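Local coordinates for putative acyl-[acyl-carrier-protein] desaturase DesA2 (Mycobacterium tuberculosis, PDB 1ZA0) that may introduce double bonds into acyl chains carried on acyl carrier protein during mycobacterial fatty acid biosynthesis, using a two-metal site within a helical bundle, at residues D27-W32 against L100-A105; Q42-N45 against G51-W54; R115-V120 against P176-L181; F157-G162 against R187-H192; Y206-T211 against A264-L269. All coordinates share one frame; numbering follows the deposited sequence.

Contact 1: D27-W32 against L100-A105; sequences DTEDIW and LGRWTA. With EDO (1,2-ethanediol), chain C.
Arg102 sends its guanidinium from helix 95-121 across to the loop that follows helix 9-27, where it meets the carboxylate of Glu29 and overlaps the tip of Ile31. This surface salt bridge ties the loop leaving the first helix to a helix of the ferritin-like bundle. One oxygen takes both nitrogens: NH2 of Arg102 gives a straight bond of 2.8 Å to OE1 of Glu29, with an N-H...O angle of 166°, while NH1 of Arg102 adds a weak one to the same atom at 3.4 Å. OE1 lies in the guanidinium plane, but the donor reaches it on the anti side of the carboxylate, somewhat out of that plane; the two planes differ by 27°. Glu29 holds CG between its own N and carbonyl carbon (chi1 73°) and then runs extended, crossing the arginine at about a right angle. The arginine bends at chi2, and its NE forms a second salt bridge with Glu106, so its rotation is held from two acids. CD1 of Ile31 rests 3.5 Å from NH2 of Arg102. Further along the loop, a molecule of 1,2-ethanediol, probably from the crystallisation liquor, bonds to the backbone of Trp32, whose indole NE1 donates to Asp188. N of Trp32 lies 3.0 Å from O1 of the diol and gives it a hydrogen bond.

Contact 2: Q42-N45 against G51-W54; sequences QGEN and GRDW
Segments 42-45 and 51-54 come together at Asn45 and Gly51, whose CA atoms are 4.6 Å apart, between helix 9-27 and helix 63-77. Neither segment is a regular strand; they form an irregular surface loop closed by one backbone hydrogen bond and a salt bridge. N of Arg52 donates to O of Asn45 over 3.1 Å, with a bent N-H...O angle of 136°. The same carbonyl oxygen receives a CA-H...O contact from Gly51, its CA at 3.4 Å and the angle at the hydrogen 146°. Beside the backbone bond, Arg52 grips the carboxylate of Glu44 side-on, NE to one oxygen and NH2 to the other. Both side chains set CG between the backbone N and carbonyl carbon and continue extended, which brings their charged ends together. The oxygens lie near the guanidinium plane at its edge, yet the nitrogens approach from above the carboxylate plane, the two planes being 30° apart. Arg122, just after helix 95-121, ties the loop to that helix, its NH2 donating to the carbonyls of Glu44 and Arg52, while ND2 of Asn45 turns to O of Leu49. Within the paired grip, NE of Arg52 to OE1 of Glu44 is the shorter bond at 2.8 Å, against 3.3 Å from NH2 of Arg52 to OE2 of Glu44.

Contact 3: R115-V120 against P176-L181; sequences REYLVV and PILAGL
Helices 95-121 and 176-206 run antiparallel here, their segment axes 11.6 Å apart at an angle of 164°, with Tyr117 and Leu178 the nearest residues by CA. At that separation one large side chain bridges the gap. Tyr117 holds CG anti to its N (chi1 178°), which carries the ring across to the other helix. CD1 of Leu178 sits squarely over one ring face in a CH-pi contact, 4.0 Å from the Tyr117 centroid and only 9° off the normal. The same leucine also reaches the phenol end, its CB 3.6 Å from CZ of Tyr117. CG2 of Ile177 approaches the ring edge near its plane, 4.0 Å from CE1 of Tyr117, while CD1 of Leu181 packs near the root of the side chain, 4.0 Å from CB of Tyr117. Leu178 is also packed by Ile65 and Cys69 of helix 63-77, so three helices converge on this apolar cluster. OH of Tyr117 hydrogen-bonds to OE1 of Glu175, which also accepts from N of Leu178 at the start of helix 176-206. Dispersion and CH-pi contact thus join the helices through a ring whose one polar atom is satisfied by Glu175, consistent with the burial of the tyrosine.

Contact 4: F157-G162 against R187-H192; sequences FYERCG and RDEVRH. With MN (manganese (II) ion), chain B; EDO (1,2-ethanediol), chain C.
The metal site of the ferritin-like four-helix bundle lies between these segments and holds one manganese ion, at a position that, by similarity, probably belongs to a two-iron centre. Glu159 chelates the ion with both oxygens, OE1 at 2.3 Å and OE2 at 2.4 Å from the manganese. Glu189 binds through OE2 alone, at 2.1 Å from the metal, and His192 through ND1. Water 2 and Glu107 complete the sphere. The carboxylate of Glu159 stands nearly perpendicular to both the Glu189 carboxylate (88°) and the imidazole (85°), so the groups share the ion without stacking. OE1 of Glu189, turned from the metal, accepts from water 1 at 2.7 Å, from water 2, and from Lys76. Second-shell Trp103 donates to OE2 of Glu159, and NE2 of His192 bonds to Glu106, so the ring is held at both nitrogens. CA of Gly162 lies 3.9 Å from OE1 of Glu189, backbone against the carboxylate. Helices 148-172 and 176-206 cross antiparallel, segment axes 8.1 Å apart, with helix 95-121 contributing Glu107.

Contact 5: Y206-T211 against A264-L269; sequences YTRDET and AGEPSL
Charge pairing links the segments through Arg208, in the first turn of helix 208-221, and Glu266 in the loop after helix 247-260. NH2 of Arg208 lies 3.6 Å from OE1 of Glu266, a salt bridge too long to count as a hydrogen bond. OE1 sits at the guanidinium edge, near its plane, but the carboxylate is turned 63° from that plane, so the groups do not pair side by side. Arg208 spans the distance with an extended chain, CG anti to N (chi1 -160°); Glu266 bends back at chi2 (62°) to present OE1. The hydrogen bonds among these residues lie within each segment. Thr207 takes the N-cap position without a side-chain capping bond; its OG1 donates instead to OE2 of Glu210 at 2.7 Å, using the anti lone pair of that oxygen. O of Thr207 accepts from both N and OG1 of Thr211, the hydroxyl standing 3.0 Å away and above the carbonyl plane. In the loop, N of Leu269 bonds to O of Glu266 at 3.1 Å. Side-chain packing lies beside the pair: Glu266 and Ser268 touch Ile212, while Leu269 packs on Ile215 and Ala216. Far from the metal site, this is a surface ion pair joining a helix's first turn to a C-terminal loop.

How the contacts relate
Contacts 3 and 4 are buried and share helix 176-206, yet differ in chemistry: contact 3 is apolar packing around an aromatic ring, contact 4 a set of acids and a histidine gathered round a metal ion. Contacts 1, 2 and 5 lie at the surface and rest on arginine-glutamate pairs, bonded in contacts 1 and 2 but long in contact 5. Contact 1 adjoins the site directly, through Trp103 and through Thr28 with Arg191, and the same diol touches both. Helix 95-121 serves contacts 1 and 3. Contact 2 touches contact 3 through Gly43 and Val120, whereas contact 5 lies across the chain's centre, about 55 Å from contact 2 between centres.

Contact 1: D27-W32 against L100-A105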
# COMPACT_ATOMS: atom_id res chain seq x y z
N ASP A 27 -10.16 1.71 -18.66
CA ASP A 27 -9.66 1.77 -20.05
C ASP A 27 -8.15 1.63 -20.14
O ASP A 27 -7.62 1.30 -21.17
CB ASP A 27 -10.05 3.11 -20.75
CG ASP A 27 -11.60 3.29 -20.98
OD1 ASP A 27 -12.44 2.36 -20.76
OD2 ASP A 27 -12.06 4.40 -21.34
N THR A 28 -7.46 1.91 -19.05
CA THR A 28 -6.00 1.73 -18.98
C THR A 28 -5.57 0.51 -18.12
O THR A 28 -4.40 0.34 -17.85
CB THR A 28 -5.32 3.01 -18.46
OG1 THR A 28 -5.82 3.37 -17.16
CG2 THR A 28 -5.65 4.26 -19.46
N GLU A 29 -6.52 -0.32 -17.72
CA GLU A 29 -6.21 -1.51 -16.92
C GLU A 29 -5.27 -2.46 -17.70
O GLU A 29 -5.28 -2.53 -18.94
CB GLU A 29 -7.49 -2.23 -16.55
CG GLU A 29 -8.17 -2.98 -17.67
CD GLU A 29 -9.55 -3.46 -17.29
OE1 GLU A 29 -10.06 -3.17 -16.17
OE2 GLU A 29 -10.17 -4.15 -18.14
N ASP A 30 -4.41 -3.15 -16.95
CA ASP A 30 -3.53 -4.18 -17.54
C ASP A 30 -3.42 -5.30 -16.48
O ASP A 30 -2.51 -5.30 -15.64
CB ASP A 30 -2.16 -3.56 -17.82
CG ASP A 30 -1.19 -4.53 -18.48
OD1 ASP A 30 -1.59 -5.59 -19.04
OD2 ASP A 30 0.04 -4.30 -18.48
N ILE A 31 -4.39 -6.21 -16.55
CA ILE A 31 -4.79 -7.12 -15.47
C ILE A 31 -3.75 -8.16 -15.29
O ILE A 31 -3.24 -8.65 -16.23
CB ILE A 31 -6.20 -7.75 -15.81
CG1 ILE A 31 -7.29 -6.67 -15.83
CG2 ILE A 31 -6.64 -8.86 -14.84
CD1 ILE A 31 -7.23 -5.67 -14.71
N TRP A 32 -3.38 -8.42 -14.05
CA TRP A 32 -2.48 -9.54 -13.70
C TRP A 32 -3.15 -10.44 -12.66
O TRP A 32 -4.12 -10.06 -12.03
CB TRP A 32 -1.14 -9.00 -13.20
CG TRP A 32 -1.18 -8.20 -11.95
CD1 TRP A 32 -1.54 -6.89 -11.81
CD2 TRP A 32 -0.73 -8.61 -10.65
NE1 TRP A 32 -1.38 -6.47 -10.50
CE2 TRP A 32 -0.88 -7.51 -9.76
CE3 TRP A 32 -0.22 -9.82 -10.13
CZ2 TRP A 32 -0.57 -7.57 -8.43
CZ3 TRP A 32 0.10 -9.88 -8.82
CH2 TRP A 32 -0.10 -8.76 -7.96
N LEU A 100 -15.18 1.22 -5.04
CA LEU A 100 -14.75 0.56 -3.78
C LEU A 100 -14.59 -0.93 -3.98
O LEU A 100 -13.68 -1.51 -3.37
CB LEU A 100 -15.61 0.84 -2.53
N GLY A 101 -15.45 -1.52 -4.82
CA GLY A 101 -15.46 -2.94 -5.09
C GLY A 101 -14.21 -3.31 -5.89
O GLY A 101 -13.53 -4.29 -5.54
N ARG A 102 -13.91 -2.52 -6.92
CA ARG A 102 -12.70 -2.68 -7.71
C ARG A 102 -11.40 -2.50 -6.88
O ARG A 102 -10.50 -3.34 -6.95
CB ARG A 102 -12.69 -1.80 -8.95
CG ARG A 102 -11.39 -1.93 -9.79
CD ARG A 102 -11.18 -3.28 -10.40
NE ARG A 102 -10.10 -3.21 -11.36
CZ ARG A 102 -10.28 -3.27 -12.68
NH1 ARG A 102 -11.49 -3.49 -13.15
NH2 ARG A 102 -9.26 -3.12 -13.51
N TRP A 103 -11.33 -1.44 -6.10
CA TRP A 103 -10.18 -1.13 -5.26
C TRP A 103 -9.97 -2.28 -4.28
O TRP A 103 -8.87 -2.79 -4.15
CB TRP A 103 -10.35 0.20 -4.51
CG TRP A 103 -9.25 0.48 -3.51
CD1 TRP A 103 -8.05 0.98 -3.80
CD2 TRP A 103 -9.26 0.29 -2.09
NE1 TRP A 103 -7.27 1.06 -2.68
CE2 TRP A 103 -8.00 0.65 -1.61
CE3 TRP A 103 -10.20 -0.20 -1.17
CZ2 TRP A 103 -7.65 0.56 -0.26
CZ3 TRP A 103 -9.85 -0.32 0.15
CH2 TRP A 103 -8.60 0.10 0.61
N THR A 104 -11.05 -2.68 -3.59
CA THR A 104 -11.00 -3.83 -2.69
C THR A 104 -10.43 -5.12 -3.32
O THR A 104 -9.63 -5.79 -2.72
CB THR A 104 -12.41 -4.08 -2.10
OG1 THR A 104 -12.76 -2.89 -1.36
CG2 THR A 104 -12.39 -5.17 -1.02
N ALA A 105 -10.89 -5.46 -4.48
CA ALA A 105 -10.43 -6.65 -5.17
C ALA A 105 -8.95 -6.56 -5.51
O ALA A 105 -8.25 -7.59 -5.54
CB ALA A 105 -11.23 -6.83 -6.49
C1 EDO C . -4.83 -6.17 -10.75
O1 EDO C . -4.90 -7.03 -11.85
C2 EDO C . -4.87 -4.73 -11.22
O2 EDO C . -3.80 -4.41 -12.10

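Contact 2: Q42-N45 against G51-W54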
# COMPACT_ATOMS: atom_id res chain seq x y z
N GLN A 42 8.41 -25.00 -7.05
CA GLN A 42 9.30 -25.08 -5.86
C GLN A 42 8.58 -25.48 -4.56
O GLN A 42 9.21 -25.70 -3.55
CB GLN A 42 9.88 -23.71 -5.54
CG GLN A 42 10.83 -23.26 -6.57
CD GLN A 42 11.36 -21.88 -6.30
OE1 GLN A 42 11.46 -21.44 -5.12
NE2 GLN A 42 11.75 -21.19 -7.40
N GLY A 43 7.26 -25.49 -4.59
CA GLY A 43 6.50 -25.79 -3.40
C GLY A 43 6.75 -27.19 -2.88
O GLY A 43 7.00 -28.14 -3.63
N GLU A 44 6.66 -27.32 -1.56
CA GLU A 44 6.69 -28.67 -1.00
C GLU A 44 5.79 -28.85 0.22
O GLU A 44 5.50 -27.91 0.98
CB GLU A 44 8.13 -29.10 -0.73
CG GLU A 44 8.92 -28.20 0.17
CD GLU A 44 10.40 -28.67 0.30
OE1 GLU A 44 10.64 -29.60 1.12
OE2 GLU A 44 11.30 -28.12 -0.44
N ASN A 45 5.33 -30.08 0.35
CA ASN A 45 4.49 -30.48 1.45
C ASN A 45 5.16 -30.16 2.77
O ASN A 45 6.35 -30.34 2.92
CB ASN A 45 4.15 -31.97 1.38
CG ASN A 45 3.11 -32.28 0.32
OD1 ASN A 45 2.86 -31.46 -0.61
ND2 ASN A 45 2.53 -33.48 0.40
N GLY A 51 5.89 -34.21 4.18
CA GLY A 51 7.08 -33.53 3.66
C GLY A 51 7.92 -33.06 4.84
O GLY A 51 8.13 -33.81 5.79
N ARG A 52 8.35 -31.79 4.83
CA ARG A 52 9.04 -31.20 5.98
C ARG A 52 8.54 -29.82 6.37
O ARG A 52 8.04 -29.02 5.54
CB ARG A 52 10.55 -31.08 5.71
CG ARG A 52 10.92 -30.21 4.55
CD ARG A 52 12.42 -30.18 4.19
NE ARG A 52 12.63 -29.30 3.03
CZ ARG A 52 13.75 -28.65 2.74
NH1 ARG A 52 14.83 -28.74 3.53
NH2 ARG A 52 13.79 -27.88 1.65
N ASP A 53 8.69 -29.53 7.66
CA ASP A 53 8.28 -28.25 8.16
C ASP A 53 9.33 -27.24 7.82
O ASP A 53 10.40 -27.57 7.25
CB ASP A 53 8.03 -28.26 9.66
CG ASP A 53 6.65 -28.78 10.01
OD1 ASP A 53 5.75 -28.85 9.13
OD2 ASP A 53 6.40 -29.15 11.16
N TRP A 54 8.97 -25.99 8.04
CA TRP A 54 9.88 -24.91 7.76
C TRP A 54 11.09 -24.95 8.67
O TRP A 54 10.97 -25.28 9.84
CB TRP A 54 9.18 -23.57 7.96
CG TRP A 54 10.03 -22.38 7.62
CD1 TRP A 54 10.27 -21.88 6.36
CD2 TRP A 54 10.77 -21.55 8.54
NE1 TRP A 54 11.09 -20.78 6.46
CE2 TRP A 54 11.41 -20.55 7.78
CE3 TRP A 54 10.92 -21.54 9.93
CZ2 TRP A 54 12.22 -19.56 8.36
CZ3 TRP A 54 11.74 -20.57 10.52
CH2 TRP A 54 12.37 -19.58 9.72

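Contact 3: R115-V120 against P176-L181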
# COMPACT_ATOMS: atom_id res chain seq x y z
N ARG A 115 1.12 -13.71 -0.03
CA ARG A 115 1.01 -14.90 0.82
C ARG A 115 1.45 -16.16 0.10
O ARG A 115 2.24 -16.92 0.64
CB ARG A 115 -0.40 -15.08 1.34
CG ARG A 115 -0.60 -16.20 2.34
CD ARG A 115 -2.01 -16.23 2.96
NE ARG A 115 -2.22 -15.14 3.88
CZ ARG A 115 -1.68 -15.06 5.07
NH1 ARG A 115 -0.98 -16.07 5.58
NH2 ARG A 115 -1.90 -13.99 5.81
N GLU A 116 0.91 -16.36 -1.10
CA GLU A 116 1.22 -17.54 -1.91
C GLU A 116 2.70 -17.62 -2.30
O GLU A 116 3.31 -18.71 -2.21
CB GLU A 116 0.30 -17.65 -3.12
CG GLU A 116 -1.11 -18.00 -2.66
CD GLU A 116 -2.14 -18.16 -3.78
OE1 GLU A 116 -1.77 -18.06 -4.96
OE2 GLU A 116 -3.33 -18.33 -3.41
N TYR A 117 3.29 -16.51 -2.68
CA TYR A 117 4.70 -16.50 -2.97
C TYR A 117 5.42 -16.98 -1.71
O TYR A 117 6.30 -17.84 -1.75
CB TYR A 117 5.20 -15.11 -3.35
CG TYR A 117 6.68 -15.07 -3.61
CD1 TYR A 117 7.19 -15.12 -4.89
CD2 TYR A 117 7.56 -14.91 -2.56
CE1 TYR A 117 8.61 -15.10 -5.12
CE2 TYR A 117 8.91 -14.89 -2.74
CZ TYR A 117 9.44 -15.02 -4.02
OH TYR A 117 10.84 -14.93 -4.16
N LEU A 118 5.11 -16.37 -0.57
CA LEU A 118 5.88 -16.61 0.63
C LEU A 118 5.82 -18.06 1.19
O LEU A 118 6.84 -18.57 1.73
CB LEU A 118 5.44 -15.65 1.70
CG LEU A 118 5.89 -14.19 1.54
CD1 LEU A 118 5.32 -13.29 2.64
CD2 LEU A 118 7.40 -14.12 1.46
N VAL A 119 4.63 -18.65 1.11
CA VAL A 119 4.42 -19.97 1.61
C VAL A 119 5.00 -21.01 0.63
O VAL A 119 5.53 -22.00 1.07
CB VAL A 119 2.94 -20.27 1.98
CG1 VAL A 119 2.10 -20.41 0.77
CG2 VAL A 119 2.88 -21.58 2.86
N VAL A 120 4.92 -20.78 -0.68
CA VAL A 120 5.45 -21.73 -1.64
C VAL A 120 6.97 -21.74 -1.59
O VAL A 120 7.58 -22.80 -1.80
CB VAL A 120 4.95 -21.39 -3.05
CG1 VAL A 120 5.78 -21.93 -4.10
CG2 VAL A 120 3.50 -21.74 -3.20
N PRO A 176 14.02 -12.21 -9.43
CA PRO A 176 13.17 -11.67 -10.48
C PRO A 176 11.64 -11.95 -10.39
O PRO A 176 10.93 -11.05 -10.77
CB PRO A 176 13.72 -12.34 -11.72
CG PRO A 176 14.26 -13.73 -11.16
CD PRO A 176 15.02 -13.20 -9.97
N ILE A 177 11.20 -13.14 -9.98
CA ILE A 177 9.78 -13.41 -9.73
C ILE A 177 9.21 -12.43 -8.74
O ILE A 177 8.27 -11.72 -9.07
CB ILE A 177 9.55 -14.85 -9.25
CG1 ILE A 177 10.15 -15.87 -10.23
CG2 ILE A 177 8.04 -15.12 -9.12
CD1 ILE A 177 9.86 -15.53 -11.61
N LEU A 178 9.82 -12.31 -7.56
CA LEU A 178 9.38 -11.38 -6.53
C LEU A 178 9.47 -9.92 -6.93
O LEU A 178 8.56 -9.11 -6.59
CB LEU A 178 10.03 -11.63 -5.21
CG LEU A 178 9.49 -10.80 -4.00
CD1 LEU A 178 8.08 -11.07 -3.53
CD2 LEU A 178 10.38 -10.91 -2.75
N ALA A 179 10.52 -9.60 -7.68
CA ALA A 179 10.69 -8.26 -8.17
C ALA A 179 9.50 -7.91 -9.08
O ALA A 179 8.96 -6.84 -8.97
CB ALA A 179 12.02 -8.09 -8.90
N GLY A 180 9.12 -8.81 -9.96
CA GLY A 180 7.97 -8.69 -10.82
C GLY A 180 6.65 -8.48 -10.08
O GLY A 180 5.84 -7.62 -10.44
N LEU A 181 6.48 -9.26 -9.04
CA LEU A 181 5.28 -9.20 -8.20
C LEU A 181 5.15 -7.85 -7.50
O LEU A 181 4.09 -7.19 -7.56
CB LEU A 181 5.36 -10.33 -7.16
CG LEU A 181 4.10 -10.59 -6.30
CD1 LEU A 181 4.32 -11.94 -5.61
CD2 LEU A 181 3.92 -9.58 -5.26

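Contact 4: F157-G162 against R187-H192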
# COMPACT_ATOMS: atom_id res chain seq x y z
N PHE A 157 -2.95 9.86 0.99
CA PHE A 157 -1.64 9.79 1.57
C PHE A 157 -1.19 8.33 1.77
O PHE A 157 -0.03 8.01 1.63
CB PHE A 157 -1.63 10.47 2.92
CG PHE A 157 -1.43 11.92 2.86
CD1 PHE A 157 -0.19 12.44 2.55
CD2 PHE A 157 -2.48 12.81 3.19
CE1 PHE A 157 0.03 13.80 2.51
CE2 PHE A 157 -2.26 14.22 3.16
CZ PHE A 157 -1.02 14.70 2.80
N TYR A 158 -2.12 7.50 2.23
CA TYR A 158 -1.85 6.13 2.59
C TYR A 158 -1.48 5.32 1.32
O TYR A 158 -0.50 4.58 1.33
CB TYR A 158 -3.06 5.52 3.33
CG TYR A 158 -2.87 4.05 3.71
CD1 TYR A 158 -2.16 3.72 4.85
CD2 TYR A 158 -3.37 3.02 2.92
CE1 TYR A 158 -1.96 2.39 5.23
CE2 TYR A 158 -3.17 1.67 3.30
CZ TYR A 158 -2.44 1.37 4.45
OH TYR A 158 -2.22 0.07 4.87
N GLU A 159 -2.21 5.52 0.23
CA GLU A 159 -1.83 4.97 -1.04
C GLU A 159 -0.51 5.49 -1.56
O GLU A 159 0.25 4.74 -2.16
CB GLU A 159 -2.93 5.11 -2.09
CG GLU A 159 -4.18 4.35 -1.72
CD GLU A 159 -3.95 2.84 -1.96
OE1 GLU A 159 -2.77 2.45 -2.32
OE2 GLU A 159 -4.88 2.06 -1.86
N ARG A 160 -0.19 6.75 -1.31
CA ARG A 160 1.10 7.24 -1.74
C ARG A 160 2.23 6.56 -0.92
O ARG A 160 3.23 6.23 -1.47
CB ARG A 160 1.20 8.76 -1.57
CG ARG A 160 2.52 9.34 -2.17
CD ARG A 160 2.52 10.87 -2.24
NE ARG A 160 3.59 11.40 -3.08
CZ ARG A 160 3.49 11.87 -4.31
NH1 ARG A 160 2.35 11.88 -4.97
NH2 ARG A 160 4.60 12.31 -4.89
N CYS A 161 2.03 6.40 0.38
CA CYS A 161 2.94 5.60 1.20
C CYS A 161 3.15 4.20 0.61
O CYS A 161 4.29 3.76 0.48
CB CYS A 161 2.45 5.45 2.64
SG CYS A 161 2.34 6.99 3.53
N GLY A 162 2.05 3.51 0.27
CA GLY A 162 2.08 2.23 -0.43
C GLY A 162 2.92 2.26 -1.68
O GLY A 162 3.69 1.33 -1.94
N ARG A 187 2.69 -0.50 -9.17
CA ARG A 187 1.93 0.12 -10.26
C ARG A 187 0.43 0.27 -9.95
O ARG A 187 -0.21 1.28 -10.34
CB ARG A 187 2.11 -0.64 -11.55
CG ARG A 187 3.50 -0.55 -12.09
CD ARG A 187 3.75 -1.39 -13.35
NE ARG A 187 5.20 -1.56 -13.55
CZ ARG A 187 6.01 -0.62 -14.02
NH1 ARG A 187 5.53 0.57 -14.45
NH2 ARG A 187 7.32 -0.88 -14.12
N ASP A 188 -0.13 -0.70 -9.24
CA ASP A 188 -1.49 -0.59 -8.75
C ASP A 188 -1.57 0.50 -7.71
O ASP A 188 -2.51 1.29 -7.76
CB ASP A 188 -2.02 -1.91 -8.15
CG ASP A 188 -2.33 -2.95 -9.18
OD1 ASP A 188 -2.56 -2.67 -10.40
OD2 ASP A 188 -2.41 -4.15 -8.84
N GLU A 189 -0.60 0.61 -6.81
CA GLU A 189 -0.65 1.60 -5.79
C GLU A 189 -0.58 3.05 -6.37
O GLU A 189 -1.23 3.95 -5.82
CB GLU A 189 0.47 1.44 -4.75
CG GLU A 189 0.57 0.07 -4.10
CD GLU A 189 -0.55 -0.24 -3.12
OE1 GLU A 189 -0.23 -0.48 -1.90
OE2 GLU A 189 -1.73 -0.32 -3.56
N VAL A 190 0.18 3.24 -7.45
CA VAL A 190 0.22 4.52 -8.15
C VAL A 190 -1.19 4.91 -8.66
O VAL A 190 -1.64 6.07 -8.53
CB VAL A 190 1.30 4.50 -9.26
CG1 VAL A 190 1.13 5.69 -10.25
CG2 VAL A 190 2.72 4.47 -8.63
N ARG A 191 -1.84 3.93 -9.22
CA ARG A 191 -3.20 4.05 -9.70
C ARG A 191 -4.21 4.32 -8.61
O ARG A 191 -5.12 5.16 -8.79
CB ARG A 191 -3.56 2.84 -10.55
CG ARG A 191 -2.84 2.83 -11.85
CD ARG A 191 -2.88 1.47 -12.55
NE ARG A 191 -4.21 0.91 -12.80
CZ ARG A 191 -4.98 1.23 -13.86
NH1 ARG A 191 -4.62 2.19 -14.69
NH2 ARG A 191 -6.15 0.63 -14.05
N HIS A 192 -4.01 3.70 -7.43
CA HIS A 192 -4.88 3.90 -6.31
C HIS A 192 -4.74 5.36 -5.81
O HIS A 192 -5.75 6.09 -5.50
CB HIS A 192 -4.56 2.87 -5.19
CG HIS A 192 -4.91 1.43 -5.55
ND1 HIS A 192 -4.71 0.37 -4.68
CD2 HIS A 192 -5.38 0.89 -6.71
CE1 HIS A 192 -5.14 -0.74 -5.27
NE2 HIS A 192 -5.50 -0.47 -6.51
MN MN B . -3.49 0.32 -2.68
C1 EDO C . -4.83 -6.17 -10.75
O1 EDO C . -4.90 -7.03 -11.85
C2 EDO C . -4.87 -4.73 -11.22
O2 EDO C . -3.80 -4.41 -12.10
O HOH W 1 -0.98 1.00 0.29
O HOH W 2 -2.82 0.23 -0.62

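Contact 5: Y206-T211 against A264-L269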
# COMPACT_ATOMS: atom_id res chain seq x y z
N TYR A 206 -14.59 22.16 -4.28
CA TYR A 206 -15.92 22.28 -3.73
C TYR A 206 -15.97 22.81 -2.30
O TYR A 206 -16.81 23.68 -1.96
CB TYR A 206 -16.62 20.92 -3.85
CG TYR A 206 -18.01 20.87 -3.17
CD1 TYR A 206 -19.05 21.77 -3.51
CD2 TYR A 206 -18.29 19.89 -2.21
CE1 TYR A 206 -20.32 21.69 -2.89
CE2 TYR A 206 -19.54 19.82 -1.58
CZ TYR A 206 -20.54 20.71 -1.92
OH TYR A 206 -21.76 20.54 -1.31
N THR A 207 -15.11 22.28 -1.44
CA THR A 207 -15.12 22.59 -0.03
C THR A 207 -13.72 22.78 0.54
O THR A 207 -13.18 21.98 1.35
CB THR A 207 -15.96 21.53 0.78
OG1 THR A 207 -15.95 21.92 2.16
CG2 THR A 207 -15.26 20.13 0.80
N ARG A 208 -13.14 23.91 0.16
CA ARG A 208 -11.70 24.16 0.34
C ARG A 208 -11.13 24.09 1.76
O ARG A 208 -10.10 23.42 1.99
CB ARG A 208 -11.33 25.52 -0.29
CG ARG A 208 -9.90 25.67 -0.59
CD ARG A 208 -9.51 27.05 -1.01
NE ARG A 208 -8.06 27.21 -1.06
CZ ARG A 208 -7.27 26.74 -2.01
NH1 ARG A 208 -7.77 26.11 -3.03
NH2 ARG A 208 -5.96 26.93 -1.93
N ASP A 209 -11.70 24.82 2.71
CA ASP A 209 -11.01 24.98 3.96
C ASP A 209 -11.13 23.71 4.79
O ASP A 209 -10.29 23.46 5.63
CB ASP A 209 -11.56 26.17 4.79
CG ASP A 209 -11.33 27.51 4.14
OD1 ASP A 209 -10.22 27.78 3.62
OD2 ASP A 209 -12.24 28.36 4.11
N GLU A 210 -12.19 22.97 4.56
CA GLU A 210 -12.40 21.64 5.13
C GLU A 210 -11.26 20.71 4.67
O GLU A 210 -10.59 20.08 5.50
CB GLU A 210 -13.75 21.09 4.65
CG GLU A 210 -14.37 20.03 5.55
CD GLU A 210 -15.52 19.32 4.89
OE1 GLU A 210 -15.78 18.15 5.28
OE2 GLU A 210 -16.16 19.90 3.96
N THR A 211 -11.04 20.67 3.35
CA THR A 211 -10.03 19.80 2.73
C THR A 211 -8.63 20.17 3.20
O THR A 211 -7.88 19.32 3.64
CB THR A 211 -10.22 19.81 1.21
OG1 THR A 211 -11.59 19.45 0.91
CG2 THR A 211 -9.40 18.68 0.53
N ALA A 264 1.72 24.01 -1.81
CA ALA A 264 3.04 24.10 -1.16
C ALA A 264 3.23 25.38 -0.35
O ALA A 264 3.89 25.34 0.68
CB ALA A 264 4.21 23.94 -2.18
N GLY A 265 2.61 26.48 -0.78
CA GLY A 265 2.72 27.75 -0.07
C GLY A 265 1.51 28.11 0.75
O GLY A 265 1.38 29.21 1.25
N GLU A 266 0.56 27.20 0.85
CA GLU A 266 -0.56 27.36 1.75
C GLU A 266 -0.07 27.55 3.18
O GLU A 266 0.72 26.74 3.67
CB GLU A 266 -1.44 26.12 1.66
CG GLU A 266 -2.72 26.15 2.45
CD GLU A 266 -3.66 27.25 1.98
OE1 GLU A 266 -3.72 27.59 0.75
OE2 GLU A 266 -4.35 27.77 2.87
N PRO A 267 -0.45 28.67 3.85
CA PRO A 267 0.15 29.00 5.16
C PRO A 267 0.14 27.87 6.22
O PRO A 267 1.17 27.62 6.80
CB PRO A 267 -0.68 30.23 5.64
CG PRO A 267 -1.22 30.86 4.38
CD PRO A 267 -1.41 29.70 3.40
N SER A 268 -0.98 27.22 6.45
CA SER A 268 -1.07 26.16 7.49
C SER A 268 -0.41 24.79 7.13
O SER A 268 -0.53 23.81 7.88
CB SER A 268 -2.53 25.91 7.81
OG SER A 268 -3.13 25.11 6.81
N LEU A 269 0.24 24.72 5.97
CA LEU A 269 0.87 23.48 5.50
C LEU A 269 2.34 23.65 5.15
O LEU A 269 3.00 22.67 4.86
CB LEU A 269 0.15 22.97 4.23
CG LEU A 269 -1.35 22.66 4.31
CD1 LEU A 269 -1.87 22.35 2.91
CD2 LEU A 269 -1.65 21.53 5.30